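Local atomic coordinates of Lmo1499 protein (Listeria monocytogenes, PDB entry 4IIW), a protein that probably cleaves nascent peptidoglycan strands endolytically as a lytic transglycosylase of the MltG family, ending their elongation. Residues V237-R249 with E306-F319. Residues are numbered along the deposited sequence; the frame is centred on the assembly and turned at random.
Sequences VDRKMIASVFYNR and EAALYPEKSDYLYF
K240 and A307 bring the two backbones closest, CA to CA 4.5 Å, where the start of helix 239-251 meets the end of helix 302-309; from Y310 the second segment leaves helical geometry and wraps along the first helix as an extended connection, coming close again at V245 and L317 before entering strand 318-321. One backbone bond joins them, E312 N to K240 O, nearly straight at 170°; K240 O also accepts the helical bond from S244 N. Three side chains of the helix, Y247, N248 and R249, hold four carbonyls of the second segment. Y247 reaches past P311, whose CG lies against its ring, and its OH donates to A308 O (2.7 Å), which sits at the ring edge. The amide nitrogen of N248 bridges S314 O (2.7 Å) and Y316 O (2.8 Å). Extended from CG to NE, R249 holds L317 O side-on, NE at 2.7 Å and NH2 at 2.9 Å, with the oxygen in the guanidinium plane. Its NH1 bonds R255 O and Q257 OE1. S244 OG, set between the backbone N and the carbonyl carbon (chi1 72°), turns back to donate to M241 O and accepts from S314 OG. The selenium of selenomethionine M241 lies obliquely beside the Y316 ring, a Met-aromatic contact. F319 turns its edge to the face of F246 in an offset T-shaped pair, planes at 85°, and V245 CG1 abuts the F319 edge. The F319 side chain also lies about 4 Å from the side chain of E232, predicted to be important for catalysis. D238 caps the helix, its OD2 accepting from K240 N. The carbonyls of S314, Y316 and L317, just before the strand, are thus held by N248 and R249, tying the strand to the helix beside the probable active site.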
ATOM      1  N   VAL B 237      19.036 -52.785  -6.945  1.00116.94           N
ATOM      2  CA  VAL B 237      19.102 -53.813  -7.998  1.00114.01           C
ATOM      3  C   VAL B 237      20.461 -54.529  -8.037  1.00109.35           C
ATOM      4  O   VAL B 237      21.512 -53.941  -7.702  1.00106.67           O
ATOM      5  CB  VAL B 237      18.761 -53.241  -9.409  1.00111.87           C
ATOM      6  CG1 VAL B 237      19.009 -54.285 -10.490  1.00109.34           C
ATOM      7  CG2 VAL B 237      17.316 -52.774  -9.449  1.00115.60           C
ATOM      8  N   ASP B 238      20.412 -55.808  -8.419  1.00106.62           N
ATOM      9  CA  ASP B 238      21.600 -56.631  -8.543  1.00102.64           C
ATOM     10  C   ASP B 238      22.268 -56.292  -9.881  1.00 96.01           C
ATOM     11  O   ASP B 238      21.851 -56.739 -10.950  1.00 94.33           O
ATOM     12  CB  ASP B 238      21.246 -58.120  -8.447  1.00105.84           C
ATOM     13  CG  ASP B 238      22.472 -59.030  -8.527  1.00106.10           C
ATOM     14  OD1 ASP B 238      22.294 -60.272  -8.489  1.00110.37           O
ATOM     15  OD2 ASP B 238      23.607 -58.511  -8.636  1.00102.03           O
ATOM     16  N   ARG B 239      23.310 -55.480  -9.786  1.00 90.39           N
ATOM     17  CA  ARG B 239      24.059 -55.015 -10.930  1.00 84.30           C
ATOM     18  C   ARG B 239      24.858 -56.109 -11.623  1.00 80.19           C
ATOM     19  O   ARG B 239      25.154 -56.004 -12.798  1.00 77.56           O
ATOM     20  CB  ARG B 239      24.983 -53.896 -10.477  1.00 83.05           C
ATOM     21  CG  ARG B 239      24.243 -52.605 -10.080  1.00 86.10           C
ATOM     22  CD  ARG B 239      25.195 -51.618  -9.419  1.00 87.81           C
ATOM     23  NE  ARG B 239      24.853 -50.211  -9.650  1.00 90.93           N
ATOM     24  CZ  ARG B 239      24.222 -49.402  -8.798  1.00 94.48           C
ATOM     25  NH1 ARG B 239      23.819 -49.826  -7.594  1.00 96.11           N
ATOM     26  NH2 ARG B 239      24.001 -48.142  -9.166  1.00 94.52           N
ATOM     27  N   LYS B 240      25.213 -57.157 -10.903  1.00 79.42           N
ATOM     28  CA  LYS B 240      25.946 -58.254 -11.517  1.00 77.81           C
ATOM     29  C   LYS B 240      25.071 -59.054 -12.502  1.00 76.77           C
ATOM     30  O   LYS B 240      25.606 -59.739 -13.370  1.00 74.53           O
ATOM     31  CB  LYS B 240      26.557 -59.165 -10.457  1.00 79.88           C
ATOM     32  CG  LYS B 240      27.652 -58.499  -9.683  1.00 81.12           C
ATOM     33  CD  LYS B 240      28.247 -59.406  -8.622  1.00 86.31           C
ATOM     34  CE  LYS B 240      29.285 -58.655  -7.796  1.00 87.84           C
ATOM     35  NZ  LYS B 240      29.773 -59.465  -6.638  1.00 92.86           N
HETATM   36  N   MSE B 241      23.745 -58.989 -12.343  1.00 76.99           N
HETATM   37  CA  MSE B 241      22.821 -59.634 -13.278  1.00 77.53           C
HETATM   38  C   MSE B 241      22.651 -58.722 -14.471  1.00 73.82           C
HETATM   39  O   MSE B 241      22.634 -59.177 -15.609  1.00 72.84           O
HETATM   40  CB  MSE B 241      21.446 -59.915 -12.658  1.00 81.98           C
HETATM   41  CG  MSE B 241      21.336 -61.202 -11.861  1.00 87.04           C
HETATM   42 SE   MSE B 241      21.607 -62.774 -12.974  0.69 93.15          SE
HETATM   43  CE  MSE B 241      21.243 -64.108 -11.587  1.00 98.06           C
ATOM     44  N   ILE B 242      22.514 -57.431 -14.219  1.00 71.68           N
ATOM     45  CA  ILE B 242      22.416 -56.486 -15.313  1.00 69.78           C
ATOM     46  C   ILE B 242      23.641 -56.655 -16.201  1.00 66.95           C
ATOM     47  O   ILE B 242      23.531 -56.724 -17.427  1.00 65.49           O
ATOM     48  CB  ILE B 242      22.344 -55.049 -14.820  1.00 69.22           C
ATOM     49  CG1 ILE B 242      21.009 -54.809 -14.115  1.00 74.61           C
ATOM     50  CG2 ILE B 242      22.489 -54.070 -15.985  1.00 65.08           C
ATOM     51  CD1 ILE B 242      20.912 -53.430 -13.423  1.00 79.07           C
ATOM     52  N   ALA B 243      24.809 -56.743 -15.580  1.00 65.69           N
ATOM     53  CA  ALA B 243      26.030 -56.924 -16.345  1.00 64.99           C
ATOM     54  C   ALA B 243      25.992 -58.217 -17.166  1.00 66.36           C
ATOM     55  O   ALA B 243      26.387 -58.218 -18.331  1.00 66.38           O
ATOM     56  CB  ALA B 243      27.244 -56.900 -15.438  1.00 64.71           C
ATOM     57  N   SER B 244      25.489 -59.307 -16.592  1.00 68.60           N
ATOM     58  CA  SER B 244      25.472 -60.573 -17.319  1.00 70.77           C
ATOM     59  C   SER B 244      24.597 -60.498 -18.553  1.00 70.49           C
ATOM     60  O   SER B 244      24.924 -61.091 -19.573  1.00 71.23           O
ATOM     61  CB  SER B 244      25.017 -61.726 -16.445  1.00 73.91           C
ATOM     62  OG  SER B 244      23.642 -61.640 -16.173  1.00 80.34           O
ATOM     63  N   VAL B 245      23.481 -59.781 -18.464  1.00 70.16           N
ATOM     64  CA  VAL B 245      22.612 -59.630 -19.621  1.00 69.37           C
ATOM     65  C   VAL B 245      23.400 -58.995 -20.748  1.00 67.08           C
ATOM     66  O   VAL B 245      23.443 -59.517 -21.863  1.00 66.99           O
ATOM     67  CB  VAL B 245      21.408 -58.738 -19.340  1.00 69.91           C
ATOM     68  CG1 VAL B 245      20.758 -58.321 -20.638  1.00 68.89           C
ATOM     69  CG2 VAL B 245      20.417 -59.444 -18.438  1.00 73.15           C
ATOM     70  N   PHE B 246      24.044 -57.875 -20.453  1.00 64.86           N
ATOM     71  CA  PHE B 246      24.793 -57.181 -21.477  1.00 62.88           C
ATOM     72  C   PHE B 246      25.875 -58.060 -22.078  1.00 62.82           C
ATOM     73  O   PHE B 246      25.983 -58.150 -23.298  1.00 62.80           O
ATOM     74  CB  PHE B 246      25.365 -55.869 -20.974  1.00 60.55           C
ATOM     75  CG  PHE B 246      24.322 -54.818 -20.682  1.00 63.55           C
ATOM     76  CD1 PHE B 246      23.276 -54.586 -21.567  1.00 66.39           C
ATOM     77  CD2 PHE B 246      24.434 -53.996 -19.572  1.00 64.03           C
ATOM     78  CE1 PHE B 246      22.328 -53.602 -21.315  1.00 64.36           C
ATOM     79  CE2 PHE B 246      23.503 -53.007 -19.330  1.00 64.80           C
ATOM     80  CZ  PHE B 246      22.443 -52.816 -20.209  1.00 64.89           C
ATOM     81  N   TYR B 247      26.662 -58.729 -21.250  1.00 63.26           N
ATOM     82  CA  TYR B 247      27.679 -59.607 -21.810  1.00 63.89           C
ATOM     83  C   TYR B 247      27.022 -60.688 -22.690  1.00 66.05           C
ATOM     84  O   TYR B 247      27.488 -60.964 -23.802  1.00 66.20           O
ATOM     85  CB  TYR B 247      28.598 -60.200 -20.732  1.00 63.59           C
ATOM     86  CG  TYR B 247      29.599 -59.187 -20.189  1.00 61.99           C
ATOM     87  CD1 TYR B 247      30.622 -58.692 -20.997  1.00 61.34           C
ATOM     88  CD2 TYR B 247      29.539 -58.737 -18.869  1.00 62.58           C
ATOM     89  CE1 TYR B 247      31.545 -57.759 -20.514  1.00 59.56           C
ATOM     90  CE2 TYR B 247      30.465 -57.812 -18.373  1.00 58.86           C
ATOM     91  CZ  TYR B 247      31.460 -57.327 -19.206  1.00 61.24           C
ATOM     92  OH  TYR B 247      32.378 -56.408 -18.735  1.00 62.30           O
ATOM     93  N   ASN B 248      25.922 -61.262 -22.218  1.00 67.95           N
ATOM     94  CA  ASN B 248      25.232 -62.291 -22.982  1.00 70.08           C
ATOM     95  C   ASN B 248      24.837 -61.771 -24.347  1.00 70.84           C
ATOM     96  O   ASN B 248      25.076 -62.437 -25.361  1.00 72.26           O
ATOM     97  CB  ASN B 248      23.998 -62.812 -22.248  1.00 71.96           C
ATOM     98  CG  ASN B 248      24.343 -63.664 -21.046  1.00 71.99           C
ATOM     99  OD1 ASN B 248      25.497 -64.008 -20.829  1.00 68.68           O
ATOM    100  ND2 ASN B 248      23.328 -64.030 -20.270  1.00 73.43           N
ATOM    101  N   ARG B 249      24.250 -60.577 -24.380  1.00 70.31           N
ATOM    102  CA  ARG B 249      23.832 -59.977 -25.654  1.00 70.69           C
ATOM    103  C   ARG B 249      25.033 -59.750 -26.566  1.00 69.64           C
ATOM    104  O   ARG B 249      24.999 -60.017 -27.782  1.00 70.47           O
ATOM    105  CB  ARG B 249      23.108 -58.648 -25.431  1.00 69.73           C
ATOM    106  CG  ARG B 249      21.757 -58.796 -24.765  1.00 73.45           C
ATOM    107  CD  ARG B 249      20.889 -57.568 -24.976  1.00 75.26           C
ATOM    108  NE  ARG B 249      19.498 -57.831 -24.609  1.00 77.88           N
ATOM    109  CZ  ARG B 249      18.452 -57.116 -25.029  1.00 82.41           C
ATOM    110  NH1 ARG B 249      18.613 -56.084 -25.856  1.00 81.77           N
ATOM    111  NH2 ARG B 249      17.227 -57.453 -24.643  1.00 86.31           N
ATOM    112  N   GLU B 306      32.518 -53.310 -10.075  1.00 64.50           N
ATOM    113  CA  GLU B 306      32.581 -54.743  -9.751  1.00 68.01           C
ATOM    114  C   GLU B 306      31.727 -55.562 -10.697  1.00 66.41           C
ATOM    115  O   GLU B 306      32.130 -56.634 -11.128  1.00 66.79           O
ATOM    116  CB  GLU B 306      32.099 -55.064  -8.330  1.00 72.85           C
ATOM    117  CG  GLU B 306      33.173 -55.466  -7.324  1.00 79.98           C
ATOM    118  CD  GLU B 306      32.583 -56.323  -6.191  1.00 93.74           C
ATOM    119  OE1 GLU B 306      33.343 -57.066  -5.522  1.00104.00           O
ATOM    120  OE2 GLU B 306      31.344 -56.284  -5.992  1.00 98.35           O
ATOM    121  N   ALA B 307      30.532 -55.067 -10.984  1.00 65.00           N
ATOM    122  CA  ALA B 307      29.623 -55.758 -11.878  1.00 65.28           C
ATOM    123  C   ALA B 307      30.245 -55.961 -13.260  1.00 63.40           C
ATOM    124  O   ALA B 307      30.093 -57.019 -13.867  1.00 64.33           O
ATOM    125  CB  ALA B 307      28.313 -55.001 -11.991  1.00 64.64           C
ATOM    126  N   ALA B 308      30.968 -54.956 -13.735  1.00 60.75           N
ATOM    127  CA  ALA B 308      31.573 -55.017 -15.056  1.00 59.60           C
ATOM    128  C   ALA B 308      32.647 -56.087 -15.123  1.00 61.31           C
ATOM    129  O   ALA B 308      32.731 -56.800 -16.102  1.00 61.25           O
ATOM    130  CB  ALA B 308      32.163 -53.633 -15.457  1.00 57.49           C
ATOM    131  N   LEU B 309      33.468 -56.186 -14.085  1.00 63.58           N
ATOM    132  CA  LEU B 309      34.547 -57.171 -14.046  1.00 66.28           C
ATOM    133  C   LEU B 309      34.132 -58.545 -13.542  1.00 68.71           C
ATOM    134  O   LEU B 309      34.736 -59.545 -13.920  1.00 70.12           O
ATOM    135  CB  LEU B 309      35.692 -56.673 -13.163  1.00 68.04           C
ATOM    136  CG  LEU B 309      36.522 -55.526 -13.716  1.00 67.65           C
ATOM    137  CD1 LEU B 309      37.636 -55.210 -12.741  1.00 69.47           C
ATOM    138  CD2 LEU B 309      37.092 -55.897 -15.089  1.00 69.33           C
ATOM    139  N   TYR B 310      33.119 -58.588 -12.684  1.00 70.05           N
ATOM    140  CA  TYR B 310      32.668 -59.838 -12.081  1.00 73.56           C
ATOM    141  C   TYR B 310      31.178 -60.044 -12.235  1.00 73.45           C
ATOM    142  O   TYR B 310      30.441 -60.034 -11.266  1.00 75.28           O
ATOM    143  CB  TYR B 310      33.009 -59.842 -10.595  1.00 76.43           C
ATOM    144  CG  TYR B 310      34.476 -59.697 -10.293  1.00 77.59           C
ATOM    145  CD1 TYR B 310      35.018 -58.461  -9.965  1.00 74.38           C
ATOM    146  CD2 TYR B 310      35.322 -60.803 -10.322  1.00 80.90           C
ATOM    147  CE1 TYR B 310      36.362 -58.326  -9.671  1.00 75.33           C
ATOM    148  CE2 TYR B 310      36.668 -60.678 -10.035  1.00 81.42           C
ATOM    149  CZ  TYR B 310      37.180 -59.436  -9.711  1.00 78.99           C
ATOM    150  OH  TYR B 310      38.509 -59.307  -9.427  1.00 80.84           O
ATOM    151  N   PRO B 311      30.724 -60.248 -13.463  1.00 73.12           N
ATOM    152  CA  PRO B 311      29.297 -60.465 -13.661  1.00 74.33           C
ATOM    153  C   PRO B 311      28.885 -61.865 -13.251  1.00 78.61           C
ATOM    154  O   PRO B 311      29.748 -62.702 -12.991  1.00 80.65           O
ATOM    155  CB  PRO B 311      29.121 -60.281 -15.174  1.00 71.78           C
ATOM    156  CG  PRO B 311      30.444 -60.597 -15.749  1.00 72.16           C
ATOM    157  CD  PRO B 311      31.478 -60.259 -14.726  1.00 71.38           C
ATOM    158  N   GLU B 312      27.579 -62.112 -13.180  1.00 80.07           N
ATOM    159  CA  GLU B 312      27.091 -63.435 -12.857  1.00 84.66           C
ATOM    160  C   GLU B 312      26.930 -64.260 -14.134  1.00 84.86           C
ATOM    161  O   GLU B 312      26.604 -63.732 -15.196  1.00 82.23           O
ATOM    162  CB  GLU B 312      25.773 -63.368 -12.091  1.00 87.63           C
ATOM    163  CG  GLU B 312      25.895 -62.684 -10.738  1.00 90.85           C
ATOM    164  CD  GLU B 312      24.703 -62.937  -9.831  1.00 97.11           C
ATOM    165  OE1 GLU B 312      23.906 -63.850 -10.136  1.00102.07           O
ATOM    166  OE2 GLU B 312      24.572 -62.232  -8.802  1.00 97.18           O
ATOM    167  N   LYS B 313      27.178 -65.560 -14.026  1.00 88.22           N
ATOM    168  CA  LYS B 313      27.055 -66.461 -15.159  1.00 89.36           C
ATOM    169  C   LYS B 313      25.591 -66.833 -15.228  1.00 90.54           C
ATOM    170  O   LYS B 313      25.088 -67.491 -14.321  1.00 94.29           O
ATOM    171  CB  LYS B 313      27.924 -67.715 -14.947  1.00 93.63           C
ATOM    172  CG  LYS B 313      29.430 -67.427 -14.667  1.00 94.26           C
ATOM    173  CD  LYS B 313      30.197 -66.842 -15.882  1.00 91.60           C
ATOM    174  CE  LYS B 313      30.365 -67.886 -17.008  1.00 95.13           C
ATOM    175  NZ  LYS B 313      31.195 -67.416 -18.155  1.00 89.30           N
ATOM    176  N   SER B 314      24.892 -66.392 -16.270  1.00 87.81           N
ATOM    177  CA  SER B 314      23.464 -66.709 -16.402  1.00 89.60           C
ATOM    178  C   SER B 314      22.973 -66.714 -17.852  1.00 88.72           C
ATOM    179  O   SER B 314      23.684 -66.294 -18.770  1.00 85.95           O
ATOM    180  CB  SER B 314      22.620 -65.724 -15.596  1.00 88.31           C
ATOM    181  OG  SER B 314      22.565 -64.472 -16.245  1.00 84.40           O
ATOM    182  N   ASP B 315      21.736 -67.173 -18.031  1.00 91.25           N
ATOM    183  CA  ASP B 315      21.099 -67.254 -19.344  1.00 91.09           C
ATOM    184  C   ASP B 315      20.114 -66.110 -19.611  1.00 88.83           C
ATOM    185  O   ASP B 315      19.305 -66.190 -20.534  1.00 90.26           O
ATOM    186  CB  ASP B 315      20.356 -68.589 -19.456  1.00 96.61           C
ATOM    187  CG  ASP B 315      21.276 -69.777 -19.310  1.00 99.67           C
ATOM    188  OD1 ASP B 315      22.404 -69.717 -19.845  1.00 96.09           O
ATOM    189  OD2 ASP B 315      20.868 -70.777 -18.679  1.00105.98           O
ATOM    190  N   TYR B 316      20.177 -65.041 -18.827  1.00 86.15           N
ATOM    191  CA  TYR B 316      19.238 -63.938 -19.011  1.00 84.93           C
ATOM    192  C   TYR B 316      19.688 -63.018 -20.144  1.00 79.78           C
ATOM    193  O   TYR B 316      20.864 -62.715 -20.275  1.00 76.95           O
ATOM    194  CB  TYR B 316      19.030 -63.169 -17.696  1.00 84.98           C
ATOM    195  CG  TYR B 316      18.520 -64.053 -16.561  1.00 90.78           C
ATOM    196  CD1 TYR B 316      17.224 -64.571 -16.578  1.00 94.61           C
ATOM    197  CD2 TYR B 316      19.332 -64.360 -15.468  1.00 93.39           C
ATOM    198  CE1 TYR B 316      16.756 -65.380 -15.546  1.00 98.80           C
ATOM    199  CE2 TYR B 316      18.868 -65.171 -14.426  1.00 97.39           C
ATOM    200  CZ  TYR B 316      17.582 -65.676 -14.473  1.00100.16           C
ATOM    201  OH  TYR B 316      17.124 -66.476 -13.445  1.00103.60           O
ATOM    202  N   LEU B 317      18.736 -62.614 -20.978  1.00 79.44           N
ATOM    203  CA  LEU B 317      19.001 -61.740 -22.117  1.00 75.78           C
ATOM    204  C   LEU B 317      18.121 -60.484 -22.110  1.00 74.66           C
ATOM    205  O   LEU B 317      18.289 -59.611 -22.966  1.00 73.52           O
ATOM    206  CB  LEU B 317      18.768 -62.505 -23.427  1.00 78.18           C
ATOM    207  CG  LEU B 317      19.641 -63.741 -23.684  1.00 78.61           C
ATOM    208  CD1 LEU B 317      19.223 -64.458 -24.957  1.00 79.09           C
ATOM    209  CD2 LEU B 317      21.091 -63.335 -23.760  1.00 75.77           C
ATOM    210  N   TYR B 318      17.179 -60.398 -21.168  1.00 75.33           N
ATOM    211  CA  TYR B 318      16.288 -59.236 -21.056  1.00 74.45           C
ATOM    212  C   TYR B 318      16.099 -58.822 -19.588  1.00 72.66           C
ATOM    213  O   TYR B 318      16.268 -59.630 -18.675  1.00 75.46           O
ATOM    214  CB  TYR B 318      14.914 -59.554 -21.657  1.00 78.51           C
ATOM    215  CG  TYR B 318      14.939 -60.025 -23.094  1.00 80.60           C
ATOM    216  CD1 TYR B 318      14.785 -59.128 -24.149  1.00 81.09           C
ATOM    217  CD2 TYR B 318      15.102 -61.376 -23.398  1.00 84.48           C
ATOM    218  CE1 TYR B 318      14.814 -59.561 -25.471  1.00 81.90           C
ATOM    219  CE2 TYR B 318      15.128 -61.822 -24.714  1.00 84.93           C
ATOM    220  CZ  TYR B 318      14.985 -60.913 -25.744  1.00 85.07           C
ATOM    221  OH  TYR B 318      15.017 -61.369 -27.041  1.00 87.16           O
ATOM    222  N   PHE B 319      15.753 -57.564 -19.362  1.00107.72           N
ATOM    223  CA  PHE B 319      15.474 -57.107 -18.011  1.00105.41           C
ATOM    224  C   PHE B 319      14.527 -55.932 -18.053  1.00106.32           C
ATOM    225  O   PHE B 319      14.541 -55.149 -18.999  1.00106.10           O
ATOM    226  CB  PHE B 319      16.756 -56.762 -17.240  1.00105.01           C
ATOM    227  CG  PHE B 319      17.536 -55.596 -17.800  1.00102.99           C
ATOM    228  CD1 PHE B 319      17.261 -54.298 -17.393  1.00104.15           C
ATOM    229  CD2 PHE B 319      18.573 -55.803 -18.698  1.00100.18           C
ATOM    230  CE1 PHE B 319      17.992 -53.222 -17.889  1.00105.69           C
ATOM    231  CE2 PHE B 319      19.301 -54.737 -19.198  1.00102.49           C
ATOM    232  CZ  PHE B 319      19.009 -53.441 -18.789  1.00104.58           C
TER